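Local coordinates for protein transcriptional regulator, LacI family (Arthrobacter sp., PDB 4RKQ) that probably binds a sugar or related small effector and, as LacI-family regulators do, couples that binding to control of transcription, at residues V18-P23 with P31-S36; H47-D52 with P69-V74; D51-G56 with L61-H66; A73-L78 with E255-L260; A204-A209 with C221-M226. All coordinates share one frame; numbering follows the deposited sequence. Where two conformers were deposited one is given.

Interaction 1 (V18-P23 with P31-S36); sequences VGLAIP and PAFASS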
# COMPACT_ATOMS: atom_id res chain seq x y z
N VAL A 18 18.60 2.67 10.58
CA VAL A 18 17.44 2.18 11.27
C VAL A 18 16.72 1.11 10.43
O VAL A 18 16.54 1.24 9.22
CB VAL A 18 16.42 3.30 11.58
CG1 VAL A 18 15.29 2.71 12.38
CG2 VAL A 18 17.09 4.34 12.44
N GLY A 19 16.39 0.02 11.08
CA GLY A 19 15.62 -1.06 10.43
C GLY A 19 14.15 -0.96 10.77
O GLY A 19 13.79 -0.66 11.90
N LEU A 20 13.28 -1.18 9.78
CA LEU A 20 11.87 -1.17 9.98
C LEU A 20 11.37 -2.56 9.64
O LEU A 20 11.54 -3.05 8.51
CB LEU A 20 11.27 -0.15 9.00
CG LEU A 20 9.97 0.57 9.05
CD1 LEU A 20 9.56 0.96 10.46
CD2 LEU A 20 10.19 1.80 8.14
N ALA A 21 10.74 -3.21 10.60
CA ALA A 21 10.20 -4.56 10.41
C ALA A 21 8.64 -4.50 10.28
O ALA A 21 7.94 -3.97 11.17
CB ALA A 21 10.62 -5.45 11.56
N ILE A 22 8.10 -4.96 9.17
CA ILE A 22 6.66 -5.00 9.00
C ILE A 22 6.22 -6.40 8.56
O ILE A 22 6.94 -7.02 7.81
CB ILE A 22 6.14 -3.95 8.02
CG1 ILE A 22 6.95 -4.00 6.78
CG2 ILE A 22 6.26 -2.55 8.66
CD1 ILE A 22 6.28 -3.34 5.62
N PRO A 23 5.06 -6.85 9.05
CA PRO A 23 4.63 -8.21 8.78
C PRO A 23 4.13 -8.46 7.37
O PRO A 23 4.06 -9.57 6.98
CB PRO A 23 3.48 -8.44 9.77
CG PRO A 23 3.02 -7.11 10.15
CD PRO A 23 4.18 -6.18 10.01
N PRO A 31 2.42 -0.19 4.47
CA PRO A 31 3.19 0.74 3.63
C PRO A 31 3.01 2.19 4.02
O PRO A 31 3.95 2.95 3.92
CB PRO A 31 2.68 0.49 2.21
CG PRO A 31 1.82 -0.71 2.29
CD PRO A 31 1.60 -1.13 3.68
N ALA A 32 1.83 2.56 4.50
CA ALA A 32 1.59 3.94 4.95
C ALA A 32 2.41 4.28 6.18
O ALA A 32 3.06 5.32 6.26
CB ALA A 32 0.13 4.17 5.20
N PHE A 33 2.42 3.36 7.13
CA PHE A 33 3.26 3.47 8.31
C PHE A 33 4.74 3.54 7.95
O PHE A 33 5.46 4.42 8.39
CB PHE A 33 3.01 2.29 9.25
CG PHE A 33 3.99 2.19 10.36
CD1 PHE A 33 3.92 3.06 11.43
CD2 PHE A 33 4.97 1.24 10.34
CE1 PHE A 33 4.81 3.00 12.45
CE2 PHE A 33 5.87 1.17 11.37
CZ PHE A 33 5.79 2.04 12.42
N ALA A 34 5.20 2.59 7.15
CA ALA A 34 6.58 2.58 6.74
C ALA A 34 6.99 3.86 6.05
O ALA A 34 8.05 4.39 6.37
CB ALA A 34 6.90 1.37 5.86
N SER A 35 6.18 4.34 5.11
CA SER A 35 6.51 5.55 4.37
C SER A 35 6.67 6.73 5.36
O SER A 35 7.56 7.56 5.22
CB SER A 35 5.39 5.88 3.38
OG SER A 35 5.68 7.08 2.69
N SER A 36 5.79 6.81 6.36
CA SER A 36 5.84 7.93 7.30
C SER A 36 7.13 7.88 8.13
O SER A 36 7.78 8.91 8.36
CB SER A 36 4.58 7.90 8.18
OG SER A 36 4.77 8.77 9.26
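Leu20 and Ile22 of strand 17-22 reach across to Phe33 and Ala34 of helix 29-43, the first strand and helix of a beta-alpha-beta unit in the Rossmann-like N-terminal subdomain of a LacI-type effector-binding domain. Over these segments the strand and helix run almost exactly antiparallel, at 172°, with their axes 9.8 Å apart, as expected of a helix that returns along the sheet before strand 47-52. The side chains meet through apolar groups alone, no hydrogen bond crosses the contact, and all four touching residues are buried. Leu20 supplies both of its methyl groups. One branch, CD1, lies 3.8 Å from Phe33 CE2, on an oblique approach to the ring. The other turns to the helix itself, where CD2 meets Ala34 CB at 4.0 Å and lies slightly nearer the backbone, 3.8 Å from Ala34 O. Phe33 holds its CG anti to the backbone N (chi1 169°), which places the ring where Leu20 and Ile22 can reach it. Ile22 arrives differently: its CG2 methyl stands at the ring edge, near the ring plane. Tyr77 meets the Phe33 ring edge-to-face, Ile75 of the neighbouring strand packs on both Leu20 and Phe33, and Ser36 OG is hydrogen-bonded to Leu246 O at the start of helix 246-262. The helix also meets the second subunit, Pro31 packing on Pro31 of that chain. At the strand's C-terminal end the contact closes with Ile22 CG2, 4.3 Å from Phe33 CD2.

Interaction 2 (H47-D52 with P69-V74); sequences HVVVDD and PQVDAV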
# COMPACT_ATOMS: atom_id res chain seq x y z
N HIS A 47 19.79 6.54 7.35
CA HIS A 47 19.52 5.48 6.38
C HIS A 47 18.41 4.61 6.98
O HIS A 47 18.43 4.36 8.19
CB HIS A 47 20.72 4.52 6.28
CG HIS A 47 22.01 5.11 5.80
ND1 HIS A 47 22.18 5.59 4.52
CD2 HIS A 47 23.23 5.16 6.38
CE1 HIS A 47 23.43 5.98 4.36
NE2 HIS A 47 24.09 5.73 5.47
N VAL A 48 17.50 4.09 6.15
CA VAL A 48 16.45 3.18 6.61
C VAL A 48 16.37 1.99 5.63
O VAL A 48 16.43 2.16 4.40
CB VAL A 48 15.05 3.83 6.65
CG1 VAL A 48 14.00 2.87 7.20
CG2 VAL A 48 15.05 5.09 7.50
N VAL A 49 16.25 0.80 6.18
CA VAL A 49 15.96 -0.40 5.38
C VAL A 49 14.71 -1.11 5.95
O VAL A 49 14.53 -1.23 7.18
CB VAL A 49 17.12 -1.39 5.36
CG1 VAL A 49 18.22 -0.87 4.43
CG2 VAL A 49 17.66 -1.63 6.76
N VAL A 50 13.85 -1.58 5.05
CA VAL A 50 12.60 -2.22 5.42
C VAL A 50 12.73 -3.72 5.17
O VAL A 50 13.24 -4.11 4.12
CB VAL A 50 11.44 -1.64 4.59
CG1 VAL A 50 10.16 -2.41 4.87
CG2 VAL A 50 11.25 -0.17 4.94
N ASP A 51 12.35 -4.53 6.16
CA ASP A 51 12.22 -6.00 5.97
C ASP A 51 10.71 -6.34 6.11
O ASP A 51 10.14 -6.22 7.22
CB ASP A 51 13.01 -6.72 7.03
CG ASP A 51 13.01 -8.26 6.85
OD1 ASP A 51 12.12 -8.83 6.17
OD2 ASP A 51 13.90 -8.89 7.44
N ASP A 52 10.11 -6.75 4.98
CA ASP A 52 8.75 -7.25 4.92
C ASP A 52 8.89 -8.74 5.20
O ASP A 52 9.39 -9.49 4.32
CB ASP A 52 8.14 -7.02 3.54
CG ASP A 52 6.88 -7.84 3.29
OD1 ASP A 52 6.31 -8.43 4.23
OD2 ASP A 52 6.51 -7.94 2.10
N PRO A 69 22.60 -6.67 12.39
CA PRO A 69 23.99 -6.28 12.07
C PRO A 69 24.16 -5.08 11.13
O PRO A 69 25.25 -4.55 11.05
CB PRO A 69 24.59 -7.51 11.37
CG PRO A 69 23.48 -8.47 11.15
CD PRO A 69 22.23 -7.98 11.79
N GLN A 70 23.12 -4.66 10.43
CA GLN A 70 23.23 -3.52 9.54
C GLN A 70 22.50 -2.29 10.04
O GLN A 70 22.38 -1.31 9.32
CB GLN A 70 22.86 -3.89 8.10
CG GLN A 70 21.47 -4.33 7.88
CD GLN A 70 21.21 -4.62 6.40
OE1 GLN A 70 21.16 -3.72 5.55
NE2 GLN A 70 21.04 -5.88 6.08
N VAL A 71 22.02 -2.31 11.28
CA VAL A 71 21.30 -1.18 11.83
C VAL A 71 21.74 -0.90 13.24
O VAL A 71 22.36 -1.73 13.88
CB VAL A 71 19.75 -1.37 11.85
CG1 VAL A 71 19.29 -1.66 10.44
CG2 VAL A 71 19.33 -2.46 12.84
N ASP A 72 21.38 0.29 13.71
CA ASP A 72 21.66 0.73 15.04
C ASP A 72 20.44 0.61 15.93
O ASP A 72 20.53 0.78 17.15
CB ASP A 72 22.05 2.20 14.99
CG ASP A 72 23.32 2.42 14.21
OD1 ASP A 72 24.26 1.60 14.32
OD2 ASP A 72 23.34 3.39 13.43
N ALA A 73 19.29 0.35 15.32
CA ALA A 73 18.01 0.34 16.05
C ALA A 73 16.96 -0.23 15.13
O ALA A 73 17.14 -0.20 13.90
CB ALA A 73 17.59 1.75 16.44
N VAL A 74 15.85 -0.67 15.71
CA VAL A 74 14.74 -1.19 14.90
C VAL A 74 13.45 -0.61 15.39
O VAL A 74 13.26 -0.48 16.57
CB VAL A 74 14.65 -2.72 14.97
CG1 VAL A 74 13.40 -3.24 14.26
CG2 VAL A 74 15.91 -3.37 14.38
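Val49 meets Val71 and Gln70 over strand 17-22, which lies between strands 47-52 and 73-76 in the sheet. The closer part is a methyl-to-methyl contact: Val49 CG2 lies 4.0 Å from Val71 CG1, and the two buried side chains meet at a slant. The valines present different branches. Val71 CG1 is placed anti to the carbonyl carbon (chi1 -56°), whereas the Val49 methyl that touches it sits between its own backbone N and carbonyl carbon. No hydrogen bond joins the segments.

The looser part belongs to Gln70, which is only partly buried. Its chain extends from CB through CG to CD, and the amide oxygen OE1 comes no nearer than 4.2 Å to Val49 CG1, a van der Waals contact without a polar bond. This outer side borders the second subunit, where Gln70 packs on Gln70 of the partner and Val49 on His66 of the partner. The backbone at Gln70 is held to the middle strand, for Gln70 O accepts a hydrogen bond from Ser17 OG. Strand 47-52 is outermost in its own chain, and Val50 makes backbone hydrogen bonds to the other copy. Flanking side chains bridging over a middle strand fit the parallel 2-1-3 strand order of a Rossmann-like subdomain, here at the dimer edge of a LacI-type regulator.

Interaction 3 (D51-G56 with L61-H66); sequences DDYGHG and LDAVEH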
# COMPACT_ATOMS: atom_id res chain seq x y z
N ASP A 51 12.35 -4.53 6.16
CA ASP A 51 12.22 -6.00 5.97
C ASP A 51 10.71 -6.34 6.11
O ASP A 51 10.14 -6.22 7.22
CB ASP A 51 13.01 -6.72 7.03
CG ASP A 51 13.01 -8.26 6.85
OD1 ASP A 51 12.12 -8.83 6.17
OD2 ASP A 51 13.90 -8.89 7.44
N ASP A 52 10.11 -6.75 4.98
CA ASP A 52 8.75 -7.25 4.92
C ASP A 52 8.89 -8.74 5.20
O ASP A 52 9.39 -9.49 4.32
CB ASP A 52 8.14 -7.02 3.54
CG ASP A 52 6.88 -7.84 3.29
OD1 ASP A 52 6.31 -8.43 4.23
OD2 ASP A 52 6.51 -7.94 2.10
N TYR A 53 8.51 -9.14 6.40
CA TYR A 53 8.74 -10.53 6.83
C TYR A 53 7.54 -11.47 6.64
O TYR A 53 7.54 -12.59 7.13
CB TYR A 53 9.30 -10.62 8.26
CG TYR A 53 8.38 -10.18 9.35
CD1 TYR A 53 7.48 -11.04 9.92
CD2 TYR A 53 8.47 -8.85 9.87
CE1 TYR A 53 6.65 -10.62 10.96
CE2 TYR A 53 7.64 -8.43 10.90
CZ TYR A 53 6.73 -9.30 11.41
OH TYR A 53 5.92 -8.92 12.43
N GLY A 54 6.58 -11.06 5.85
CA GLY A 54 5.30 -11.81 5.73
C GLY A 54 5.41 -12.85 4.63
O GLY A 54 4.56 -12.89 3.73
N HIS A 55 6.53 -13.56 4.62
CA HIS A 55 6.85 -14.57 3.58
C HIS A 55 7.65 -15.69 4.15
O HIS A 55 8.42 -15.52 5.09
CB HIS A 55 7.68 -13.93 2.46
CG HIS A 55 7.06 -12.70 1.92
ND1 HIS A 55 6.10 -12.72 0.94
CD2 HIS A 55 7.19 -11.40 2.28
CE1 HIS A 55 5.71 -11.48 0.67
NE2 HIS A 55 6.34 -10.67 1.49
N GLY A 56 7.53 -16.87 3.55
CA GLY A 56 8.40 -17.96 3.92
C GLY A 56 8.29 -18.45 5.35
O GLY A 56 9.20 -19.09 5.86
N LEU A 61 10.91 -12.00 14.88
CA LEU A 61 12.24 -12.28 15.37
C LEU A 61 13.24 -12.50 14.23
O LEU A 61 14.37 -11.98 14.27
CB LEU A 61 12.24 -13.46 16.37
CG LEU A 61 13.51 -13.85 17.04
CD1 LEU A 61 13.96 -12.64 17.87
CD2 LEU A 61 13.32 -15.08 17.92
N ASP A 62 12.85 -13.24 13.21
CA ASP A 62 13.71 -13.41 12.05
C ASP A 62 14.06 -12.04 11.40
O ASP A 62 15.18 -11.85 10.94
CB ASP A 62 13.04 -14.24 10.98
CG ASP A 62 12.83 -15.68 11.41
OD1 ASP A 62 13.78 -16.27 11.95
OD2 ASP A 62 11.73 -16.22 11.18
N ALA A 63 13.09 -11.14 11.36
CA ALA A 63 13.30 -9.85 10.76
C ALA A 63 14.36 -9.11 11.54
O ALA A 63 15.30 -8.58 10.97
CB ALA A 63 12.01 -9.05 10.70
N VAL A 64 14.26 -9.15 12.86
CA VAL A 64 15.22 -8.45 13.72
C VAL A 64 16.58 -9.09 13.64
O VAL A 64 17.57 -8.38 13.54
CB VAL A 64 14.75 -8.37 15.17
CG1 VAL A 64 15.88 -7.90 16.08
CG2 VAL A 64 13.55 -7.44 15.27
N GLU A 65 16.65 -10.42 13.62
CA GLU A 65 17.92 -11.11 13.39
C GLU A 65 18.64 -10.73 12.12
O GLU A 65 19.87 -10.56 12.11
CB GLU A 65 17.73 -12.65 13.42
CG GLU A 65 17.53 -13.12 14.86
CD GLU A 65 17.23 -14.60 14.99
OE1 GLU A 65 17.00 -15.28 13.97
OE2 GLU A 65 17.21 -15.07 16.15
N HIS A 66 17.88 -10.59 11.05
CA HIS A 66 18.40 -10.15 9.75
C HIS A 66 18.89 -8.69 9.78
O HIS A 66 19.99 -8.38 9.34
CB HIS A 66 17.27 -10.35 8.74
CG HIS A 66 17.47 -9.68 7.42
ND1 HIS A 66 16.45 -9.06 6.75
CD2 HIS A 66 18.55 -9.62 6.60
CE1 HIS A 66 16.89 -8.61 5.59
NE2 HIS A 66 18.16 -8.93 5.48
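Asp51, near the end of strand 47-52, extends its side chain to helix 60-67 and ends on His66. Its CG is anti to the backbone N (chi1 -176°), which carries the carboxylate from the strand to the helix. CB comes only within 4.2 Å of His66 ND1; CG, one bond farther, lies 3.5 Å from His66 ND1 and 4.1 Å from Ala63 CB. At the tip, OD2 accepts a hydrogen bond from His66 ND1, short at 2.6 Å and nearly straight, with an N-H...O angle of 171°. OD2 lies close to the imidazole plane, but ND1 meets it from above the carboxylate plane, the two flat groups standing almost perpendicular at 83°. OD2 also rests 3.5 Å from Ala63 CA. The other oxygen, OD1, forms a salt bridge with Arg58, so both oxygens of this buried carboxylate have cationic or N-H partners, which would be expected to stabilise its charge. The His66 ring also stacks on His47 of the second subunit.

Tyr53 adds the apolar half. Its ring carbon CD2 packs 3.6 Å from Ala63 CB, approached obliquely, while its hydroxyl is hydrogen-bonded to Tyr77 O. At the strand's end, Asp52 OD1 accepts from Gly54 N at 3.1 Å, forming an Asx turn, and OD2 accepts from His55 NE2 at 2.8 Å. A strand running through a loop into the helix that packs back on it is the first half of a beta-alpha-beta crossover, here with a His-carboxylate hydrogen bond across it beside the LacI-type dimer interface.

Interaction 4 (A73-L78 with E255-L260); sequences AVIGYL and ELLVGL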
# COMPACT_ATOMS: atom_id res chain seq x y z
N ALA A 73 19.29 0.35 15.32
CA ALA A 73 18.01 0.34 16.05
C ALA A 73 16.96 -0.23 15.13
O ALA A 73 17.14 -0.20 13.90
CB ALA A 73 17.59 1.75 16.44
N VAL A 74 15.85 -0.67 15.71
CA VAL A 74 14.74 -1.19 14.90
C VAL A 74 13.45 -0.61 15.39
O VAL A 74 13.26 -0.48 16.57
CB VAL A 74 14.65 -2.72 14.97
CG1 VAL A 74 13.40 -3.24 14.26
CG2 VAL A 74 15.91 -3.37 14.38
N ILE A 75 12.59 -0.27 14.44
CA ILE A 75 11.20 0.14 14.70
C ILE A 75 10.35 -0.92 14.00
O ILE A 75 10.57 -1.20 12.80
CB ILE A 75 10.93 1.51 14.07
CG1 ILE A 75 11.66 2.57 14.86
CG2 ILE A 75 9.41 1.79 14.08
CD1 ILE A 75 11.74 3.89 14.09
N GLY A 76 9.43 -1.56 14.71
CA GLY A 76 8.67 -2.62 14.08
C GLY A 76 7.37 -3.07 14.71
O GLY A 76 7.11 -2.82 15.89
N TYR A 77 6.58 -3.73 13.89
CA TYR A 77 5.45 -4.52 14.32
C TYR A 77 5.96 -5.96 14.29
O TYR A 77 6.21 -6.51 13.23
CB TYR A 77 4.28 -4.34 13.38
CG TYR A 77 3.49 -3.09 13.57
CD1 TYR A 77 3.93 -1.85 13.04
CD2 TYR A 77 2.30 -3.11 14.26
CE1 TYR A 77 3.19 -0.70 13.21
CE2 TYR A 77 1.57 -1.97 14.43
CZ TYR A 77 1.99 -0.79 13.90
OH TYR A 77 1.23 0.32 14.13
N LEU A 78 6.14 -6.56 15.46
CA LEU A 78 6.86 -7.84 15.51
C LEU A 78 6.01 -9.07 15.76
O LEU A 78 6.55 -10.19 15.83
CB LEU A 78 7.96 -7.77 16.56
CG LEU A 78 9.06 -6.71 16.29
CD1 LEU A 78 10.14 -7.01 17.26
CD2 LEU A 78 9.59 -6.75 14.86
N GLU A 255 10.75 10.05 17.34
CA GLU A 255 11.15 10.89 18.46
C GLU A 255 11.53 10.06 19.68
O GLU A 255 12.51 10.34 20.36
CB GLU A 255 10.05 11.89 18.79
CG GLU A 255 10.01 12.96 17.73
CD GLU A 255 8.99 14.04 18.04
OE1 GLU A 255 8.13 13.85 18.92
OE2 GLU A 255 9.03 15.08 17.37
N LEU A 256 10.81 8.98 19.92
CA LEU A 256 11.24 8.07 20.94
C LEU A 256 12.66 7.53 20.65
O LEU A 256 13.51 7.42 21.56
CB LEU A 256 10.24 6.91 21.02
CG LEU A 256 10.32 5.91 22.11
CD1 LEU A 256 10.56 6.58 23.46
CD2 LEU A 256 9.02 5.11 22.13
N LEU A 257 12.92 7.16 19.40
CA LEU A 257 14.24 6.59 19.08
C LEU A 257 15.31 7.67 19.23
O LEU A 257 16.39 7.40 19.70
CB LEU A 257 14.25 6.07 17.66
CG LEU A 257 15.55 5.44 17.20
CD1 LEU A 257 16.03 4.34 18.15
CD2 LEU A 257 15.32 4.91 15.78
N VAL A 258 15.01 8.90 18.83
CA VAL A 258 15.97 10.00 19.06
C VAL A 258 16.36 10.07 20.55
O VAL A 258 17.54 10.19 20.90
CB VAL A 258 15.45 11.36 18.59
CG1 VAL A 258 16.39 12.50 19.05
CG2 VAL A 258 15.28 11.39 17.07
N GLY A 259 15.37 9.98 21.43
CA GLY A 259 15.58 10.11 22.86
C GLY A 259 16.33 8.94 23.45
O GLY A 259 17.17 9.07 24.38
N LEU A 260 16.06 7.76 22.91
CA LEU A 260 16.77 6.56 23.34
C LEU A 260 18.22 6.60 22.87
O LEU A 260 19.11 6.23 23.64
CB LEU A 260 16.09 5.28 22.82
CG LEU A 260 14.74 4.97 23.51
CD1 LEU A 260 13.91 4.00 22.70
CD2 LEU A 260 14.99 4.43 24.90
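Leu257 is brought onto Ala73 and Ile75 by two extended torsions on opposite sides of the contact. In Leu257, CG is anti to the backbone N (chi1 -179°), which sets both methyls against Ala73, with CD2 also reaching Ile75. In Ile75 it is the second torsion, 165°, that stretches the chain and carries CD1 to the helix, although the side chain sets out across rather than straight at it. Both leucine methyls are used. CD1 presses against Ala73 CB at 3.5 Å, tighter than a usual van der Waals contact between carbons, while CD2 lies 3.9 Å from the same CB. That second methyl also meets Ile75 CD1 at 4.1 Å, and thus sits between the two residues of the strand. Ala73 and Ile75, two apart along the strand, both turn their ends to this helix, whereas Val74 between them points the other way, onto Leu89 of helix 82-89. The segments lie 177 residues apart in the chain, yet meet in the same Rossmann-like subdomain: in LacI-type effector-binding domains the chain crosses between two such subdomains and returns, and helix 246-262 covers one face of the parallel sheet with helix 29-43. Leu257 also packs on Val18 of strand 17-22, Ile95 and Pro93. No hydrogen bond crosses between the segments, and the strand's backbone is bonded instead to its sheet neighbours, with Ala73 and Ile75 pairing with Gly19.

Interaction 5 (A204-A209 with C221-M226); sequences AGVLKA and CAVIGM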
# COMPACT_ATOMS: atom_id res chain seq x y z
N ALA A 204 -13.32 -2.22 3.97
CA ALA A 204 -13.53 -2.13 2.53
C ALA A 204 -14.27 -3.35 2.05
O ALA A 204 -15.11 -3.28 1.16
CB ALA A 204 -12.20 -1.97 1.80
N GLY A 205 -13.97 -4.50 2.63
CA GLY A 205 -14.68 -5.71 2.29
C GLY A 205 -16.16 -5.68 2.74
O GLY A 205 -17.06 -6.18 2.05
N VAL A 206 -16.39 -5.11 3.91
CA VAL A 206 -17.72 -4.98 4.47
C VAL A 206 -18.58 -4.09 3.57
O VAL A 206 -19.74 -4.44 3.28
CB VAL A 206 -17.69 -4.44 5.92
CG1 VAL A 206 -19.10 -4.15 6.44
CG2 VAL A 206 -17.04 -5.47 6.84
N LEU A 207 -18.02 -2.98 3.08
CA LEU A 207 -18.76 -2.13 2.16
C LEU A 207 -19.21 -2.86 0.94
O LEU A 207 -20.35 -2.65 0.50
CB LEU A 207 -17.97 -0.90 1.75
CG LEU A 207 -17.68 0.12 2.85
CD1 LEU A 207 -16.77 1.17 2.26
CD2 LEU A 207 -18.95 0.76 3.39
N LYS A 208 -18.34 -3.72 0.38
CA LYS A 208 -18.66 -4.53 -0.80
C LYS A 208 -19.78 -5.55 -0.51
O LYS A 208 -20.65 -5.80 -1.35
CB LYS A 208 -17.40 -5.25 -1.31
CG LYS A 208 -17.29 -5.39 -2.82
CD LYS A 208 -16.28 -4.41 -3.42
CE LYS A 208 -16.80 -2.98 -3.51
NZ LYS A 208 -17.02 -2.48 -4.89
N ALA A 209 -19.75 -6.18 0.67
CA ALA A 209 -20.84 -7.10 1.04
C ALA A 209 -22.18 -6.33 1.19
O ALA A 209 -23.23 -6.82 0.78
CB ALA A 209 -20.53 -7.88 2.33
N CYS A 221 -27.20 0.91 6.54
CA CYS A 221 -26.17 0.38 7.49
C CYS A 221 -24.93 1.30 7.52
O CYS A 221 -24.44 1.76 6.49
CB CYS A 221 -25.82 -1.07 7.13
SG CYS A 221 -24.79 -1.96 8.36
N ALA A 222 -24.51 1.67 8.72
CA ALA A 222 -23.33 2.47 8.92
C ALA A 222 -22.10 1.55 8.97
O ALA A 222 -22.19 0.38 9.34
CB ALA A 222 -23.46 3.27 10.20
N VAL A 223 -20.94 2.07 8.59
CA VAL A 223 -19.70 1.30 8.67
C VAL A 223 -18.61 2.22 9.23
O VAL A 223 -18.47 3.40 8.81
CB VAL A 223 -19.27 0.70 7.32
CG1 VAL A 223 -17.95 -0.08 7.42
CG2 VAL A 223 -20.34 -0.21 6.74
N ILE A 224 -17.90 1.70 10.24
CA ILE A 224 -16.76 2.37 10.78
C ILE A 224 -15.53 1.46 10.81
O ILE A 224 -15.58 0.33 11.28
CB ILE A 224 -17.01 2.90 12.21
CG1 ILE A 224 -18.25 3.80 12.27
CG2 ILE A 224 -15.80 3.70 12.68
CD1 ILE A 224 -18.59 4.30 13.65
N GLY A 225 -14.41 1.96 10.30
CA GLY A 225 -13.17 1.20 10.35
C GLY A 225 -12.19 1.69 11.40
O GLY A 225 -12.56 2.37 12.34
N MET A 226 -10.93 1.33 11.21
CA MET A 226 -9.83 1.79 12.03
C MET A 226 -8.55 1.76 11.18
O MET A 226 -8.26 0.78 10.48
CB MET A 226 -9.67 0.92 13.32
CG MET A 226 -8.33 1.11 14.05
SD MET A 226 -8.26 0.35 15.71
CE MET A 226 -9.34 1.44 16.63
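Val223 has its CB directed toward helix 200-212 and sets a single methyl, CG2, against two neighbouring helix residues. Val206 faces it: its CB is directed toward the strand, and CG1, anti to the backbone N (chi1 173°), lies 4.1 Å from Val223 CG2. Leu207 comes from the side. Its CB does not aim at the strand, but with chi1 at -66° and chi2 at 174° the chain bends round and then extends, bringing CD2 to 3.8 Å from Val223 CG2 and 3.9 Å from Val223 CB. Val223 CG2 is thus met from two directions roughly at right angles, by Val206 CG1 and Leu207 CD2. All three side chains are buried, and no hydrogen bond crosses the contact.

Further apolar cover comes from the same helix, as Ala203 and Leu210 also touch Val223. Ala222 and Ile224, on the other face of the strand, pack on helix 112-125, while their backbones pair with strand 194-197. The outer side of helix 200-212 reaches the dimer partner, where Lys208 NZ is hydrogen-bonded to Leu235 O of the second subunit. Strand 194-197, helix 200-212 and strand 222-225 form a beta-alpha-beta unit, and the contact of Val223 with Val206 and Leu207 is the helix-on-sheet packing of its second half, in the C-terminal Rossmann-like subdomain of a periplasmic-binding-protein fold.

Overall arrangement
Interactions 1 to 4 gather in one subdomain, whereas interaction 5 lies on the opposite side of the chain's centre, about 33 Å from interaction 4 between centres. Strand 17-22 is the common neighbour: interaction 1 uses it, and its backbone pairs with strand 47-52 of interactions 2 and 3 and strand 73-76 of interaction 4. Interactions 1, 4 and 5 are wholly buried, apolar helix-on-sheet contacts. Interactions 2 and 3 sit at the sheet edge beside the second subunit, which also touches interactions 1 and 5 but not 4, and include partly exposed residues; only interaction 3 has a hydrogen bond between its segments. Interactions 3 and 4 are also joined by a tyrosine hydroxyl bond.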